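Local coordinates for protein sucrose 6(F)-phosphate phosphorylase (Thermoanaerobacterium thermosaccharolyticum DSM 571, PDB 6S9V) that is a phosphorylase of the alpha-amylase family, built on a catalytic TIM barrel with a long excursion after its third strand, at residues L97-V102 / G214-K219; I126-L131 / E164-T169; E143-R148 / T222-V227; S154-E159 / T174-Q179. One frame throughout, in Å; residues are numbered along the deposited sequence.

Contact 1: L97-V102 / G214-K219; sequences LMVNHV and GYVIKK. With SO4 (sulfate ion), chain D.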
loop_
_atom_site.group_PDB
_atom_site.type_symbol
_atom_site.label_atom_id
_atom_site.label_comp_id
_atom_site.label_asym_id
_atom_site.label_seq_id
_atom_site.Cartn_x
_atom_site.Cartn_y
_atom_site.Cartn_z
ATOM N N LEU A 97 6.420 -8.238 3.249
ATOM C CA LEU A 97 7.736 -8.838 3.077
ATOM C C LEU A 97 8.614 -7.809 2.377
ATOM O O LEU A 97 8.292 -7.360 1.270
ATOM C CB LEU A 97 7.652 -10.131 2.264
ATOM C CG LEU A 97 8.980 -10.816 1.949
ATOM C CD1 LEU A 97 9.712 -11.149 3.252
ATOM C CD2 LEU A 97 8.749 -12.064 1.115
ATOM N N MET A 98 9.693 -7.399 3.036
ATOM C CA MET A 98 10.603 -6.408 2.458
ATOM C C MET A 98 11.588 -7.149 1.558
ATOM O O MET A 98 12.742 -7.420 1.908
ATOM C CB MET A 98 11.293 -5.609 3.553
ATOM C CG MET A 98 10.493 -4.361 4.002
ATOM S SD MET A 98 8.768 -4.628 4.532
ATOM C CE MET A 98 9.007 -5.469 6.104
ATOM N N VAL A 99 11.114 -7.481 0.354
ATOM C CA VAL A 99 11.939 -8.264 -0.552
ATOM C C VAL A 99 13.180 -7.497 -0.992
ATOM O O VAL A 99 14.140 -8.113 -1.468
ATOM C CB VAL A 99 11.160 -8.727 -1.804
ATOM C CG1 VAL A 99 10.118 -9.769 -1.441
ATOM C CG2 VAL A 99 10.523 -7.542 -2.516
ATOM N N ASN A 100 13.190 -6.167 -0.858
ATOM C CA ASN A 100 14.295 -5.379 -1.391
ATOM C C ASN A 100 15.416 -5.141 -0.391
ATOM O O ASN A 100 16.562 -4.951 -0.810
ATOM C CB ASN A 100 13.791 -4.017 -1.904
ATOM C CG ASN A 100 14.885 -3.204 -2.587
ATOM O OD1 ASN A 100 15.375 -3.572 -3.656
ATOM N ND2 ASN A 100 15.261 -2.081 -1.979
ATOM N N HIS A 101 15.134 -5.142 0.913
ATOM C CA HIS A 101 16.148 -4.705 1.868
ATOM C C HIS A 101 15.860 -5.238 3.263
ATOM O O HIS A 101 14.733 -5.629 3.588
ATOM C CB HIS A 101 16.253 -3.174 1.901
ATOM C CG HIS A 101 14.932 -2.481 2.042
ATOM N ND1 HIS A 101 14.298 -1.866 0.983
ATOM C CD2 HIS A 101 14.126 -2.306 3.117
ATOM C CE1 HIS A 101 13.156 -1.345 1.400
ATOM N NE2 HIS A 101 13.030 -1.597 2.692
ATOM N N VAL A 102 16.913 -5.235 4.086
ATOM C CA VAL A 102 16.873 -5.690 5.474
ATOM C C VAL A 102 17.666 -4.697 6.319
ATOM O O VAL A 102 18.527 -3.969 5.822
ATOM C CB VAL A 102 17.446 -7.125 5.604
ATOM C CG1 VAL A 102 18.953 -7.125 5.352
ATOM C CG2 VAL A 102 17.109 -7.738 6.953
ATOM N N GLY A 214 9.590 -3.401 -7.137
ATOM C CA GLY A 214 10.126 -2.890 -8.385
ATOM C C GLY A 214 11.618 -2.630 -8.363
ATOM O O GLY A 214 12.230 -2.497 -9.429
ATOM N N TYR A 215 12.226 -2.572 -7.177
ATOM C CA TYR A 215 13.630 -2.207 -7.048
ATOM C C TYR A 215 14.579 -3.397 -6.958
ATOM O O TYR A 215 15.794 -3.187 -6.900
ATOM C CB TYR A 215 13.819 -1.324 -5.813
ATOM C CG TYR A 215 13.129 0.001 -5.947
ATOM C CD1 TYR A 215 13.761 1.067 -6.561
ATOM C CD2 TYR A 215 11.826 0.176 -5.497
ATOM C CE1 TYR A 215 13.138 2.280 -6.698
ATOM C CE2 TYR A 215 11.184 1.393 -5.639
ATOM C CZ TYR A 215 11.853 2.442 -6.238
ATOM O OH TYR A 215 11.237 3.663 -6.395
ATOM N N VAL A 216 14.074 -4.634 -6.969
ATOM C CA VAL A 216 14.936 -5.750 -6.598
ATOM C C VAL A 216 15.989 -6.078 -7.655
ATOM O O VAL A 216 17.032 -6.645 -7.310
ATOM C CB VAL A 216 14.131 -7.030 -6.277
ATOM C CG1 VAL A 216 13.233 -6.796 -5.067
ATOM C CG2 VAL A 216 13.334 -7.536 -7.492
ATOM N N ILE A 217 15.777 -5.727 -8.923
ATOM C CA ILE A 217 16.751 -6.022 -9.971
ATOM C C ILE A 217 17.597 -4.781 -10.233
ATOM O O ILE A 217 17.081 -3.732 -10.642
ATOM C CB ILE A 217 16.078 -6.497 -11.271
ATOM C CG1 ILE A 217 15.229 -7.749 -11.026
ATOM C CG2 ILE A 217 17.136 -6.764 -12.353
ATOM C CD1 ILE A 217 15.990 -8.930 -10.425
ATOM N N LYS A 218 18.899 -4.911 -10.014
ATOM C CA LYS A 218 19.867 -3.884 -10.371
ATOM C C LYS A 218 20.596 -4.337 -11.628
ATOM O O LYS A 218 21.058 -5.481 -11.703
ATOM C CB LYS A 218 20.865 -3.634 -9.245
ATOM C CG LYS A 218 20.310 -2.833 -8.065
ATOM C CD LYS A 218 19.262 -3.621 -7.299
ATOM C CE LYS A 218 18.958 -2.964 -5.973
ATOM N NZ LYS A 218 17.848 -3.632 -5.260
ATOM N N LYS A 219 20.677 -3.453 -12.615
ATOM C CA LYS A 219 21.416 -3.754 -13.837
ATOM C C LYS A 219 22.041 -2.466 -14.342
ATOM O O LYS A 219 21.322 -1.502 -14.622
ATOM C CB LYS A 219 20.501 -4.364 -14.905
ATOM C CG LYS A 219 21.223 -4.797 -16.182
ATOM C CD LYS A 219 20.238 -5.226 -17.266
ATOM C CE LYS A 219 19.808 -6.678 -17.098
ATOM N NZ LYS A 219 19.159 -7.222 -18.327
HETATM S S SO4 D . 8.530 4.537 -3.999
HETATM O O1 SO4 D . 8.670 3.886 -5.309
HETATM O O2 SO4 D . 9.595 5.512 -3.789
HETATM O O3 SO4 D . 7.234 5.202 -3.955
HETATM O O4 SO4 D . 8.617 3.542 -2.937
#
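Asn100 and Val216 bring their backbones to a CA-to-CA distance of 5.3 Å, where the loop leaving barrel strand 92-97 passes the loop that follows strand 207-210. The Asn100 amide does most of the work. With CG anti to the backbone N (chi1 -175°), its OD1 reaches the NZ of Lys218 at 2.9 Å, a weak hydrogen bond, while ND2 donates to ND1 of His101 at 3.1 Å in a bond that is nearly coplanar with both the imidazole and the amide. That bond, with a weak one from ND2 to Asp181, sets which end of the amide is oxygen. Lys218, its chain bent at chi2, has its NZ hydrogen-bonded to Tyr215 O in its own segment at 2.7 Å; Asp181 forms a salt bridge with the same nitrogen. This is the C-terminal rim of the alpha-amylase family TIM barrel, at the ends of neighbouring strands three and four. Beside the polar group, Val99 CG2 meets Val216 CG1 at 3.8 Å, and Phe234 of helix 230-244 packs on both valines. Tyr215 sets its CB against Asn100 OD1 at 3.5 Å, but its ring runs off to a sulfate ion, to whose O1 its OH donates at 2.8 Å.

Contact 2: I126-L131 / E164-T169; sequences ITLDKL and EEKVWT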
loop_
_atom_site.group_PDB
_atom_site.type_symbol
_atom_site.label_atom_id
_atom_site.label_comp_id
_atom_site.label_asym_id
_atom_site.label_seq_id
_atom_site.Cartn_x
_atom_site.Cartn_y
_atom_site.Cartn_z
ATOM N N ILE A 126 24.441 -6.560 -1.829
ATOM C CA ILE A 126 24.922 -6.111 -3.143
ATOM C C ILE A 126 26.164 -5.269 -2.878
ATOM O O ILE A 126 26.147 -4.038 -2.879
ATOM C CB ILE A 126 23.845 -5.351 -3.928
ATOM C CG1 ILE A 126 22.579 -6.201 -4.072
ATOM C CG2 ILE A 126 24.373 -4.958 -5.304
ATOM C CD1 ILE A 126 21.414 -5.475 -4.736
ATOM N N THR A 127 27.269 -5.953 -2.601
ATOM C CA THR A 127 28.565 -5.293 -2.643
ATOM C C THR A 127 28.802 -4.796 -4.066
ATOM O O THR A 127 28.414 -5.449 -5.039
ATOM C CB THR A 127 29.669 -6.246 -2.193
ATOM O OG1 THR A 127 29.487 -7.524 -2.813
ATOM C CG2 THR A 127 29.640 -6.412 -0.672
ATOM N N LEU A 128 29.410 -3.615 -4.192
ATOM C CA LEU A 128 29.447 -2.963 -5.497
ATOM C C LEU A 128 30.271 -3.739 -6.523
ATOM O O LEU A 128 30.142 -3.476 -7.723
ATOM C CB LEU A 128 29.990 -1.538 -5.377
ATOM C CG LEU A 128 29.175 -0.542 -4.546
ATOM C CD1 LEU A 128 29.527 0.883 -4.966
ATOM C CD2 LEU A 128 27.690 -0.760 -4.627
ATOM N N ASP A 129 31.121 -4.672 -6.091
ATOM C CA ASP A 129 31.848 -5.497 -7.051
ATOM C C ASP A 129 30.917 -6.380 -7.876
ATOM O O ASP A 129 31.340 -6.910 -8.908
ATOM C CB ASP A 129 32.893 -6.360 -6.341
ATOM C CG ASP A 129 32.294 -7.274 -5.293
ATOM O OD1 ASP A 129 31.085 -7.158 -5.001
ATOM O OD2 ASP A 129 33.042 -8.124 -4.765
ATOM N N LYS A 130 29.673 -6.574 -7.435
ATOM C CA LYS A 130 28.692 -7.302 -8.230
ATOM C C LYS A 130 28.142 -6.477 -9.388
ATOM O O LYS A 130 27.525 -7.048 -10.294
ATOM C CB LYS A 130 27.537 -7.779 -7.343
ATOM C CG LYS A 130 27.938 -8.836 -6.314
ATOM C CD LYS A 130 26.760 -9.229 -5.429
ATOM C CE LYS A 130 27.066 -10.449 -4.570
ATOM N NZ LYS A 130 25.919 -10.821 -3.666
ATOM N N LEU A 131 28.362 -5.161 -9.386
ATOM C CA LEU A 131 27.887 -4.279 -10.449
ATOM C C LEU A 131 29.009 -3.711 -11.301
ATOM O O LEU A 131 28.790 -3.435 -12.480
ATOM C CB LEU A 131 27.080 -3.125 -9.849
ATOM C CG LEU A 131 25.784 -3.572 -9.162
ATOM C CD1 LEU A 131 25.200 -2.437 -8.329
ATOM C CD2 LEU A 131 24.771 -4.078 -10.184
ATOM N N GLU A 164 37.143 0.013 4.047
ATOM C CA GLU A 164 35.846 0.594 3.738
ATOM C C GLU A 164 35.196 -0.232 2.637
ATOM O O GLU A 164 35.857 -0.624 1.671
ATOM C CB GLU A 164 35.974 2.048 3.284
ATOM C CG GLU A 164 36.594 2.996 4.302
ATOM C CD GLU A 164 35.727 3.207 5.526
ATOM O OE1 GLU A 164 34.613 2.647 5.578
ATOM O OE2 GLU A 164 36.160 3.941 6.438
ATOM N N GLU A 165 33.904 -0.498 2.791
ATOM C CA GLU A 165 33.150 -1.281 1.825
ATOM C C GLU A 165 31.833 -0.586 1.533
ATOM O O GLU A 165 31.120 -0.175 2.458
ATOM C CB GLU A 165 32.873 -2.705 2.317
ATOM C CG GLU A 165 32.251 -3.594 1.245
ATOM C CD GLU A 165 33.174 -4.700 0.782
ATOM O OE1 GLU A 165 33.707 -5.433 1.642
ATOM O OE2 GLU A 165 33.372 -4.834 -0.444
ATOM N N LYS A 166 31.500 -0.488 0.256
ATOM C CA LYS A 166 30.229 0.061 -0.186
ATOM C C LYS A 166 29.275 -1.071 -0.522
ATOM O O LYS A 166 29.672 -2.071 -1.127
ATOM C CB LYS A 166 30.425 0.955 -1.410
ATOM C CG LYS A 166 31.190 2.229 -1.120
ATOM C CD LYS A 166 31.315 3.090 -2.367
ATOM C CE LYS A 166 31.794 4.489 -2.022
ATOM N NZ LYS A 166 33.257 4.533 -1.820
ATOM N N VAL A 167 28.023 -0.926 -0.088
ATOM C CA VAL A 167 26.958 -1.853 -0.439
ATOM C C VAL A 167 25.760 -1.037 -0.905
ATOM O O VAL A 167 25.566 0.114 -0.499
ATOM C CB VAL A 167 26.549 -2.788 0.723
ATOM C CG1 VAL A 167 27.734 -3.624 1.172
ATOM C CG2 VAL A 167 25.978 -1.986 1.873
ATOM N N TRP A 168 24.951 -1.646 -1.760
ATOM C CA TRP A 168 23.803 -0.957 -2.326
ATOM C C TRP A 168 22.752 -0.692 -1.253
ATOM O O TRP A 168 22.399 -1.581 -0.467
ATOM C CB TRP A 168 23.219 -1.791 -3.466
ATOM C CG TRP A 168 22.589 -0.981 -4.546
ATOM C CD1 TRP A 168 21.257 -0.746 -4.739
ATOM C CD2 TRP A 168 23.278 -0.255 -5.568
ATOM N NE1 TRP A 168 21.074 0.064 -5.838
ATOM C CE2 TRP A 168 22.302 0.381 -6.360
ATOM C CE3 TRP A 168 24.628 -0.087 -5.892
ATOM C CZ2 TRP A 168 22.633 1.168 -7.464
ATOM C CZ3 TRP A 168 24.956 0.697 -6.989
ATOM C CH2 TRP A 168 23.960 1.315 -7.759
ATOM N N THR A 169 22.249 0.544 -1.230
ATOM C CA THR A 169 21.180 0.946 -0.313
ATOM C C THR A 169 20.279 1.888 -1.108
ATOM O O THR A 169 20.586 3.077 -1.240
ATOM C CB THR A 169 21.722 1.609 0.953
ATOM O OG1 THR A 169 22.467 2.791 0.622
ATOM C CG2 THR A 169 22.637 0.642 1.702
HETATM O O HOH W 1 23.188 -4.321 -0.624
HETATM O O HOH W 2 32.696 -4.645 -3.425
#
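Thr127 and Val167 form a single antiparallel, non-hydrogen-bonded bridge pair, by which the loop 126-131 adds itself to strand 164-168, one half of a two-stranded antiparallel hairpin with strand 153-157. Trp168 N donates to Ile126 O at 2.9 Å; Lys166 O takes a weaker bond from Leu128 N at 3.4 Å. The other polar atoms of the Ile126/Trp168 pair are joined by a water that accepts from Ile126 N and donates to Trp168 O. A second water accepts from Asp129 N and donates to Glu165 OE2. Both carboxylates also pair with Arg117, in salt bridges to Asp129 OD2 and Glu165 OE2, and its positive charge probably offsets the repulsion between the two acids. The other oxygen, Asp129 OD1, accepts from Thr127 OG1 at 2.7 Å on its syn side, just ahead of the 3-10 segment 128-130, whose Lys130 N bonds to Thr127 O. Apolar groups gather on the Trp168 side chain. Ile126 CB lies 3.6 Å from Trp168 CB, and Leu128 CD2 comes to the ring edge in plane, 3.4 Å from CE3. From over one face comes Leu131 CD1, 3.8 Å from the centroid of the six-membered ring and displaced toward its rim, in a CH-pi contact.

Contact 3: E143-R148 / T222-V227; sequences EKMFLR and TSCFFV. With SO4 (sulfate ion), chain D.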
loop_
_atom_site.group_PDB
_atom_site.type_symbol
_atom_site.label_atom_id
_atom_site.label_comp_id
_atom_site.label_asym_id
_atom_site.label_seq_id
_atom_site.Cartn_x
_atom_site.Cartn_y
_atom_site.Cartn_z
ATOM N N GLU A 143 23.752 8.081 -12.940
ATOM C CA GLU A 143 22.876 9.097 -13.511
ATOM C C GLU A 143 21.723 8.494 -14.300
ATOM O O GLU A 143 20.705 9.169 -14.494
ATOM C CB GLU A 143 23.703 10.032 -14.398
ATOM C CG GLU A 143 24.660 10.924 -13.617
ATOM C CD GLU A 143 25.662 11.645 -14.505
ATOM O OE1 GLU A 143 25.793 11.275 -15.690
ATOM O OE2 GLU A 143 26.325 12.581 -14.012
ATOM N N LYS A 144 21.850 7.248 -14.757
ATOM C CA LYS A 144 20.761 6.582 -15.462
ATOM C C LYS A 144 19.742 5.952 -14.522
ATOM O O LYS A 144 18.700 5.469 -14.986
ATOM C CB LYS A 144 21.310 5.497 -16.392
ATOM C CG LYS A 144 22.239 6.001 -17.486
ATOM C CD LYS A 144 22.733 4.845 -18.347
ATOM C CE LYS A 144 23.732 5.306 -19.400
ATOM N NZ LYS A 144 24.236 4.160 -20.209
ATOM N N MET A 145 20.005 5.941 -13.223
ATOM C CA MET A 145 19.177 5.188 -12.298
ATOM C C MET A 145 18.063 6.048 -11.724
ATOM O O MET A 145 18.192 7.266 -11.588
ATOM C CB MET A 145 20.028 4.624 -11.161
ATOM C CG MET A 145 21.093 3.655 -11.626
ATOM S SD MET A 145 22.131 3.079 -10.274
ATOM C CE MET A 145 23.306 2.092 -11.204
ATOM N N PHE A 146 16.962 5.386 -11.378
ATOM C CA PHE A 146 15.856 6.002 -10.648
ATOM C C PHE A 146 16.237 6.025 -9.176
ATOM O O PHE A 146 16.016 5.061 -8.441
ATOM C CB PHE A 146 14.561 5.238 -10.919
ATOM C CG PHE A 146 13.354 5.786 -10.201
ATOM C CD1 PHE A 146 13.061 7.141 -10.214
ATOM C CD2 PHE A 146 12.462 4.924 -9.585
ATOM C CE1 PHE A 146 11.937 7.630 -9.560
ATOM C CE2 PHE A 146 11.329 5.404 -8.944
ATOM C CZ PHE A 146 11.065 6.756 -8.934
ATOM N N LEU A 147 16.787 7.152 -8.737
ATOM C CA LEU A 147 17.343 7.274 -7.403
ATOM C C LEU A 147 16.253 7.675 -6.421
ATOM O O LEU A 147 15.389 8.497 -6.735
ATOM C CB LEU A 147 18.463 8.313 -7.389
ATOM C CG LEU A 147 19.688 7.986 -8.241
ATOM C CD1 LEU A 147 20.715 9.104 -8.157
ATOM C CD2 LEU A 147 20.300 6.659 -7.806
ATOM N N ARG A 148 16.290 7.069 -5.236
ATOM C CA ARG A 148 15.381 7.400 -4.149
ATOM C C ARG A 148 16.112 8.032 -2.975
ATOM O O ARG A 148 15.503 8.256 -1.922
ATOM C CB ARG A 148 14.632 6.148 -3.689
ATOM C CG ARG A 148 14.130 5.275 -4.826
ATOM C CD ARG A 148 13.252 6.030 -5.818
ATOM N NE ARG A 148 12.026 6.533 -5.204
ATOM C CZ ARG A 148 11.670 7.815 -5.148
ATOM N NH1 ARG A 148 12.436 8.762 -5.681
ATOM N NH2 ARG A 148 10.529 8.152 -4.563
ATOM N N THR A 222 20.589 0.459 -16.896
ATOM C CA THR A 222 19.147 0.610 -16.792
ATOM C C THR A 222 18.816 1.561 -15.648
ATOM O O THR A 222 19.690 1.971 -14.874
ATOM C CB THR A 222 18.456 -0.735 -16.544
ATOM O OG1 THR A 222 18.623 -1.114 -15.170
ATOM C CG2 THR A 222 19.033 -1.823 -17.422
ATOM N N SER A 223 17.523 1.878 -15.525
ATOM C CA SER A 223 17.048 2.680 -14.403
ATOM C C SER A 223 17.127 1.927 -13.085
ATOM O O SER A 223 17.030 2.546 -12.021
ATOM C CB SER A 223 15.597 3.109 -14.636
ATOM O OG SER A 223 14.747 1.978 -14.646
ATOM N N CYS A 224 17.288 0.606 -13.136
ATOM C CA CYS A 224 17.205 -0.253 -11.961
ATOM C C CYS A 224 15.827 -0.183 -11.314
ATOM O O CYS A 224 15.690 -0.383 -10.102
ATOM C CB CYS A 224 18.293 0.094 -10.949
ATOM S SG CYS A 224 19.945 -0.156 -11.632
ATOM N N PHE A 225 14.796 0.096 -12.113
ATOM C CA PHE A 225 13.417 0.001 -11.647
ATOM C C PHE A 225 12.613 -0.838 -12.630
ATOM O O PHE A 225 12.572 -0.541 -13.831
ATOM C CB PHE A 225 12.749 1.372 -11.471
ATOM C CG PHE A 225 11.362 1.282 -10.900
ATOM C CD1 PHE A 225 11.173 1.033 -9.548
ATOM C CD2 PHE A 225 10.251 1.421 -11.713
ATOM C CE1 PHE A 225 9.892 0.928 -9.020
ATOM C CE2 PHE A 225 8.974 1.317 -11.188
ATOM C CZ PHE A 225 8.796 1.074 -9.849
ATOM N N PHE A 226 11.962 -1.864 -12.101
ATOM C CA PHE A 226 11.211 -2.847 -12.871
ATOM C C PHE A 226 11.973 -3.269 -14.127
ATOM O O PHE A 226 11.503 -3.135 -15.258
ATOM C CB PHE A 226 9.825 -2.315 -13.220
ATOM C CG PHE A 226 8.813 -3.398 -13.399
ATOM C CD1 PHE A 226 8.157 -3.924 -12.305
ATOM C CD2 PHE A 226 8.551 -3.917 -14.653
ATOM C CE1 PHE A 226 7.243 -4.944 -12.456
ATOM C CE2 PHE A 226 7.637 -4.930 -14.810
ATOM C CZ PHE A 226 6.981 -5.443 -13.702
ATOM N N VAL A 227 13.172 -3.799 -13.901
ATOM C CA VAL A 227 14.050 -4.212 -14.993
ATOM C C VAL A 227 13.519 -5.528 -15.550
ATOM O O VAL A 227 13.523 -6.551 -14.859
ATOM C CB VAL A 227 15.505 -4.359 -14.530
ATOM C CG1 VAL A 227 16.393 -4.788 -15.708
ATOM C CG2 VAL A 227 16.021 -3.066 -13.916
HETATM S S SO4 D . 8.530 4.537 -3.999
HETATM O O1 SO4 D . 8.670 3.886 -5.309
HETATM O O2 SO4 D . 9.595 5.512 -3.789
HETATM O O3 SO4 D . 7.234 5.202 -3.955
HETATM O O4 SO4 D . 8.617 3.542 -2.937
#
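Phe146 N donates to Ser223 O at 2.9 Å in a nearly straight bond (171°) in the carbonyl plane, on a lone pair. Two CA-H...O contacts flank it: Ser223 CA to Lys144 O at 3.3 Å, and Met145 CA to the same Ser223 O that takes the amide. Within 222-227 the chain is folded by two ST turns, Thr222 OG1 accepting from Cys224 N and Ser223 OG from Phe225 N; Thr222 OG1 is also hydrogen-bonded to Lys219 O. Phe146 and Phe225 form an edge-to-face pair, ring planes at 76° and centroids 5.6 Å apart. The two side chains lie side by side and point the same way, each with CG anti to its backbone N, and Phe146 turns its CD2 edge to the face of Phe225. In apolar packing, Met145 CG lies 4.0 Å from Cys224 SG. Arg148 folds back, one face of its guanidinium over Phe146 CZ, while NE and NH2 both grip sulfate O2; His358 is also hydrogen-bonded to the ion, which probably comes from the crystallisation liquor. The contact ties the loop between helix 139-142 and strand 153-157 to the one running from barrel strand 207-210 to helix 230-244.

Contact 4: S154-E159 / T174-Q179; sequences STFKIE and TDPSEQ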
loop_
_atom_site.group_PDB
_atom_site.type_symbol
_atom_site.label_atom_id
_atom_site.label_comp_id
_atom_site.label_asym_id
_atom_site.label_seq_id
_atom_site.Cartn_x
_atom_site.Cartn_y
_atom_site.Cartn_z
ATOM N N SER A 154 25.847 2.949 0.353
ATOM C CA SER A 154 26.350 3.434 1.626
ATOM C C SER A 154 27.683 2.757 1.915
ATOM O O SER A 154 27.930 1.627 1.481
ATOM C CB SER A 154 25.367 3.151 2.772
ATOM O OG SER A 154 24.153 3.868 2.614
ATOM N N THR A 155 28.521 3.449 2.686
ATOM C CA THR A 155 29.865 2.992 3.015
ATOM C C THR A 155 29.919 2.537 4.469
ATOM O O THR A 155 29.423 3.228 5.365
ATOM C CB THR A 155 30.886 4.106 2.773
ATOM O OG1 THR A 155 30.798 4.535 1.409
ATOM C CG2 THR A 155 32.305 3.619 3.059
ATOM N N PHE A 156 30.514 1.372 4.694
ATOM C CA PHE A 156 30.650 0.808 6.025
ATOM C C PHE A 156 32.089 0.369 6.242
ATOM O O PHE A 156 32.825 0.092 5.295
ATOM C CB PHE A 156 29.707 -0.379 6.233
ATOM C CG PHE A 156 28.260 -0.030 6.091
ATOM C CD1 PHE A 156 27.523 0.388 7.186
ATOM C CD2 PHE A 156 27.633 -0.113 4.859
ATOM C CE1 PHE A 156 26.189 0.703 7.053
ATOM C CE2 PHE A 156 26.308 0.206 4.723
ATOM C CZ PHE A 156 25.582 0.615 5.818
ATOM N N LYS A 157 32.470 0.290 7.510
ATOM C CA LYS A 157 33.807 -0.130 7.910
ATOM C C LYS A 157 33.755 -1.600 8.295
ATOM O O LYS A 157 32.951 -1.992 9.147
ATOM C CB LYS A 157 34.302 0.713 9.085
ATOM C CG LYS A 157 35.700 0.374 9.584
ATOM C CD LYS A 157 35.991 1.093 10.900
ATOM C CE LYS A 157 37.416 0.856 11.375
ATOM N NZ LYS A 157 37.727 1.621 12.618
ATOM N N ILE A 158 34.590 -2.413 7.656
ATOM C CA ILE A 158 34.694 -3.820 8.027
ATOM C C ILE A 158 35.609 -3.909 9.241
ATOM O O ILE A 158 36.750 -3.440 9.207
ATOM C CB ILE A 158 35.219 -4.670 6.864
ATOM C CG1 ILE A 158 34.347 -4.480 5.621
ATOM C CG2 ILE A 158 35.248 -6.137 7.254
ATOM C CD1 ILE A 158 32.854 -4.736 5.852
ATOM N N GLU A 159 35.109 -4.508 10.319
ATOM C CA GLU A 159 35.817 -4.449 11.591
ATOM C C GLU A 159 37.142 -5.194 11.512
ATOM O O GLU A 159 38.192 -4.657 11.885
ATOM C CB GLU A 159 34.929 -5.017 12.702
ATOM C CG GLU A 159 35.412 -4.727 14.118
ATOM C CD GLU A 159 36.110 -5.908 14.771
ATOM O OE1 GLU A 159 35.819 -7.063 14.397
ATOM O OE2 GLU A 159 36.949 -5.678 15.668
ATOM N N THR A 174 19.086 8.323 6.559
ATOM C CA THR A 174 20.389 8.524 7.171
ATOM C C THR A 174 21.475 8.035 6.221
ATOM O O THR A 174 21.226 7.240 5.313
ATOM C CB THR A 174 20.512 7.782 8.510
ATOM O OG1 THR A 174 20.470 6.362 8.298
ATOM C CG2 THR A 174 19.381 8.175 9.443
ATOM N N ASP A 175 22.690 8.526 6.446
ATOM C CA ASP A 175 23.874 8.040 5.746
ATOM C C ASP A 175 24.909 7.674 6.802
ATOM O O ASP A 175 25.320 8.549 7.590
ATOM C CB ASP A 175 24.425 9.087 4.777
ATOM C CG ASP A 175 25.424 8.495 3.800
ATOM O OD1 ASP A 175 25.130 7.424 3.221
ATOM O OD2 ASP A 175 26.502 9.099 3.610
ATOM N N PRO A 176 25.344 6.411 6.887
ATOM C CA PRO A 176 24.904 5.272 6.075
ATOM C C PRO A 176 23.447 4.922 6.335
ATOM O O PRO A 176 22.918 5.252 7.394
ATOM C CB PRO A 176 25.830 4.143 6.525
ATOM C CG PRO A 176 26.235 4.523 7.902
ATOM C CD PRO A 176 26.340 6.013 7.896
ATOM N N SER A 177 22.818 4.252 5.370
ATOM C CA SER A 177 21.420 3.880 5.500
ATOM C C SER A 177 21.250 2.715 6.464
ATOM O O SER A 177 22.144 1.883 6.638
ATOM C CB SER A 177 20.842 3.490 4.142
ATOM O OG SER A 177 19.534 2.976 4.300
ATOM N N GLU A 178 20.073 2.668 7.091
ATOM C CA GLU A 178 19.656 1.528 7.894
ATOM C C GLU A 178 19.164 0.368 7.052
ATOM O O GLU A 178 19.006 -0.737 7.581
ATOM C CB GLU A 178 18.534 1.938 8.848
ATOM C CG GLU A 178 18.958 2.921 9.928
ATOM C CD GLU A 178 19.879 2.315 10.966
ATOM O OE1 GLU A 178 19.770 1.095 11.231
ATOM O OE2 GLU A 178 20.690 3.075 11.547
ATOM N N GLN A 179 18.902 0.604 5.769
ATOM C CA GLN A 179 18.237 -0.356 4.897
ATOM C C GLN A 179 19.237 -0.855 3.861
ATOM O O GLN A 179 19.600 -0.122 2.933
ATOM C CB GLN A 179 17.016 0.285 4.238
ATOM C CG GLN A 179 15.884 0.620 5.224
ATOM C CD GLN A 179 14.922 1.671 4.679
ATOM O OE1 GLN A 179 15.323 2.791 4.371
ATOM N NE2 GLN A 179 13.646 1.317 4.586
HETATM O O HOH W 3 27.680 6.086 3.699
#
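Two groups grip Ser154 OG: Ser177 N donates to it at 3.1 Å in a nearly straight bond (167°), and Thr169 OG1 is hydrogen-bonded to it from beyond the two segments. The serine holds OG anti to its carbonyl carbon (chi1 -65°), which directs the oxygen at the Ser177 amide. Asp175 OD1 has two partners of its own, a water that donates to it at 2.9 Å while accepting from Thr155 N, and Arg149 in a salt bridge. Between these polar bonds sits Pro176, which follows a cis peptide bond. Its CB rests 3.5 Å from Phe156 CE1, while Ser177 O approaches the ring edge in plane, 3.8 Å from CZ. Thr174 OG1 donates to Pro176 O at 2.8 Å, and Ser177 OG accepts from Gln179 N, which closes an ST turn leading into strand 179-181. The arrangement is a cis-proline loop packed on the Ser154/Phe156 face of hairpin strand 153-157, with a water at its edge, within the long excursion that leaves the TIM barrel between strands three and four.

Overall arrangement
All four contacts lie in or beside the long excursion between barrel strands 92-97 and 207-210. Contact 1 spans it, joining 97-102 to 214-219; contacts 2 and 4 fall wholly between those segments, and contact 3 ties residues 143-148 within it to the loop after strand 207-210. Contacts 2 and 4, centres 11 Å apart, share the hairpin of strands 153-157 and 164-168. Contacts 1 and 3, 12 Å apart, share the sulfate. Lys218 packs on Trp168, linking contacts 1 and 2, and Met145 touches the same indole from contact 3. Only contacts 3 and 4 do not touch (nearest atoms about 8 Å apart), so excursion and loop form one packed unit beside the barrel.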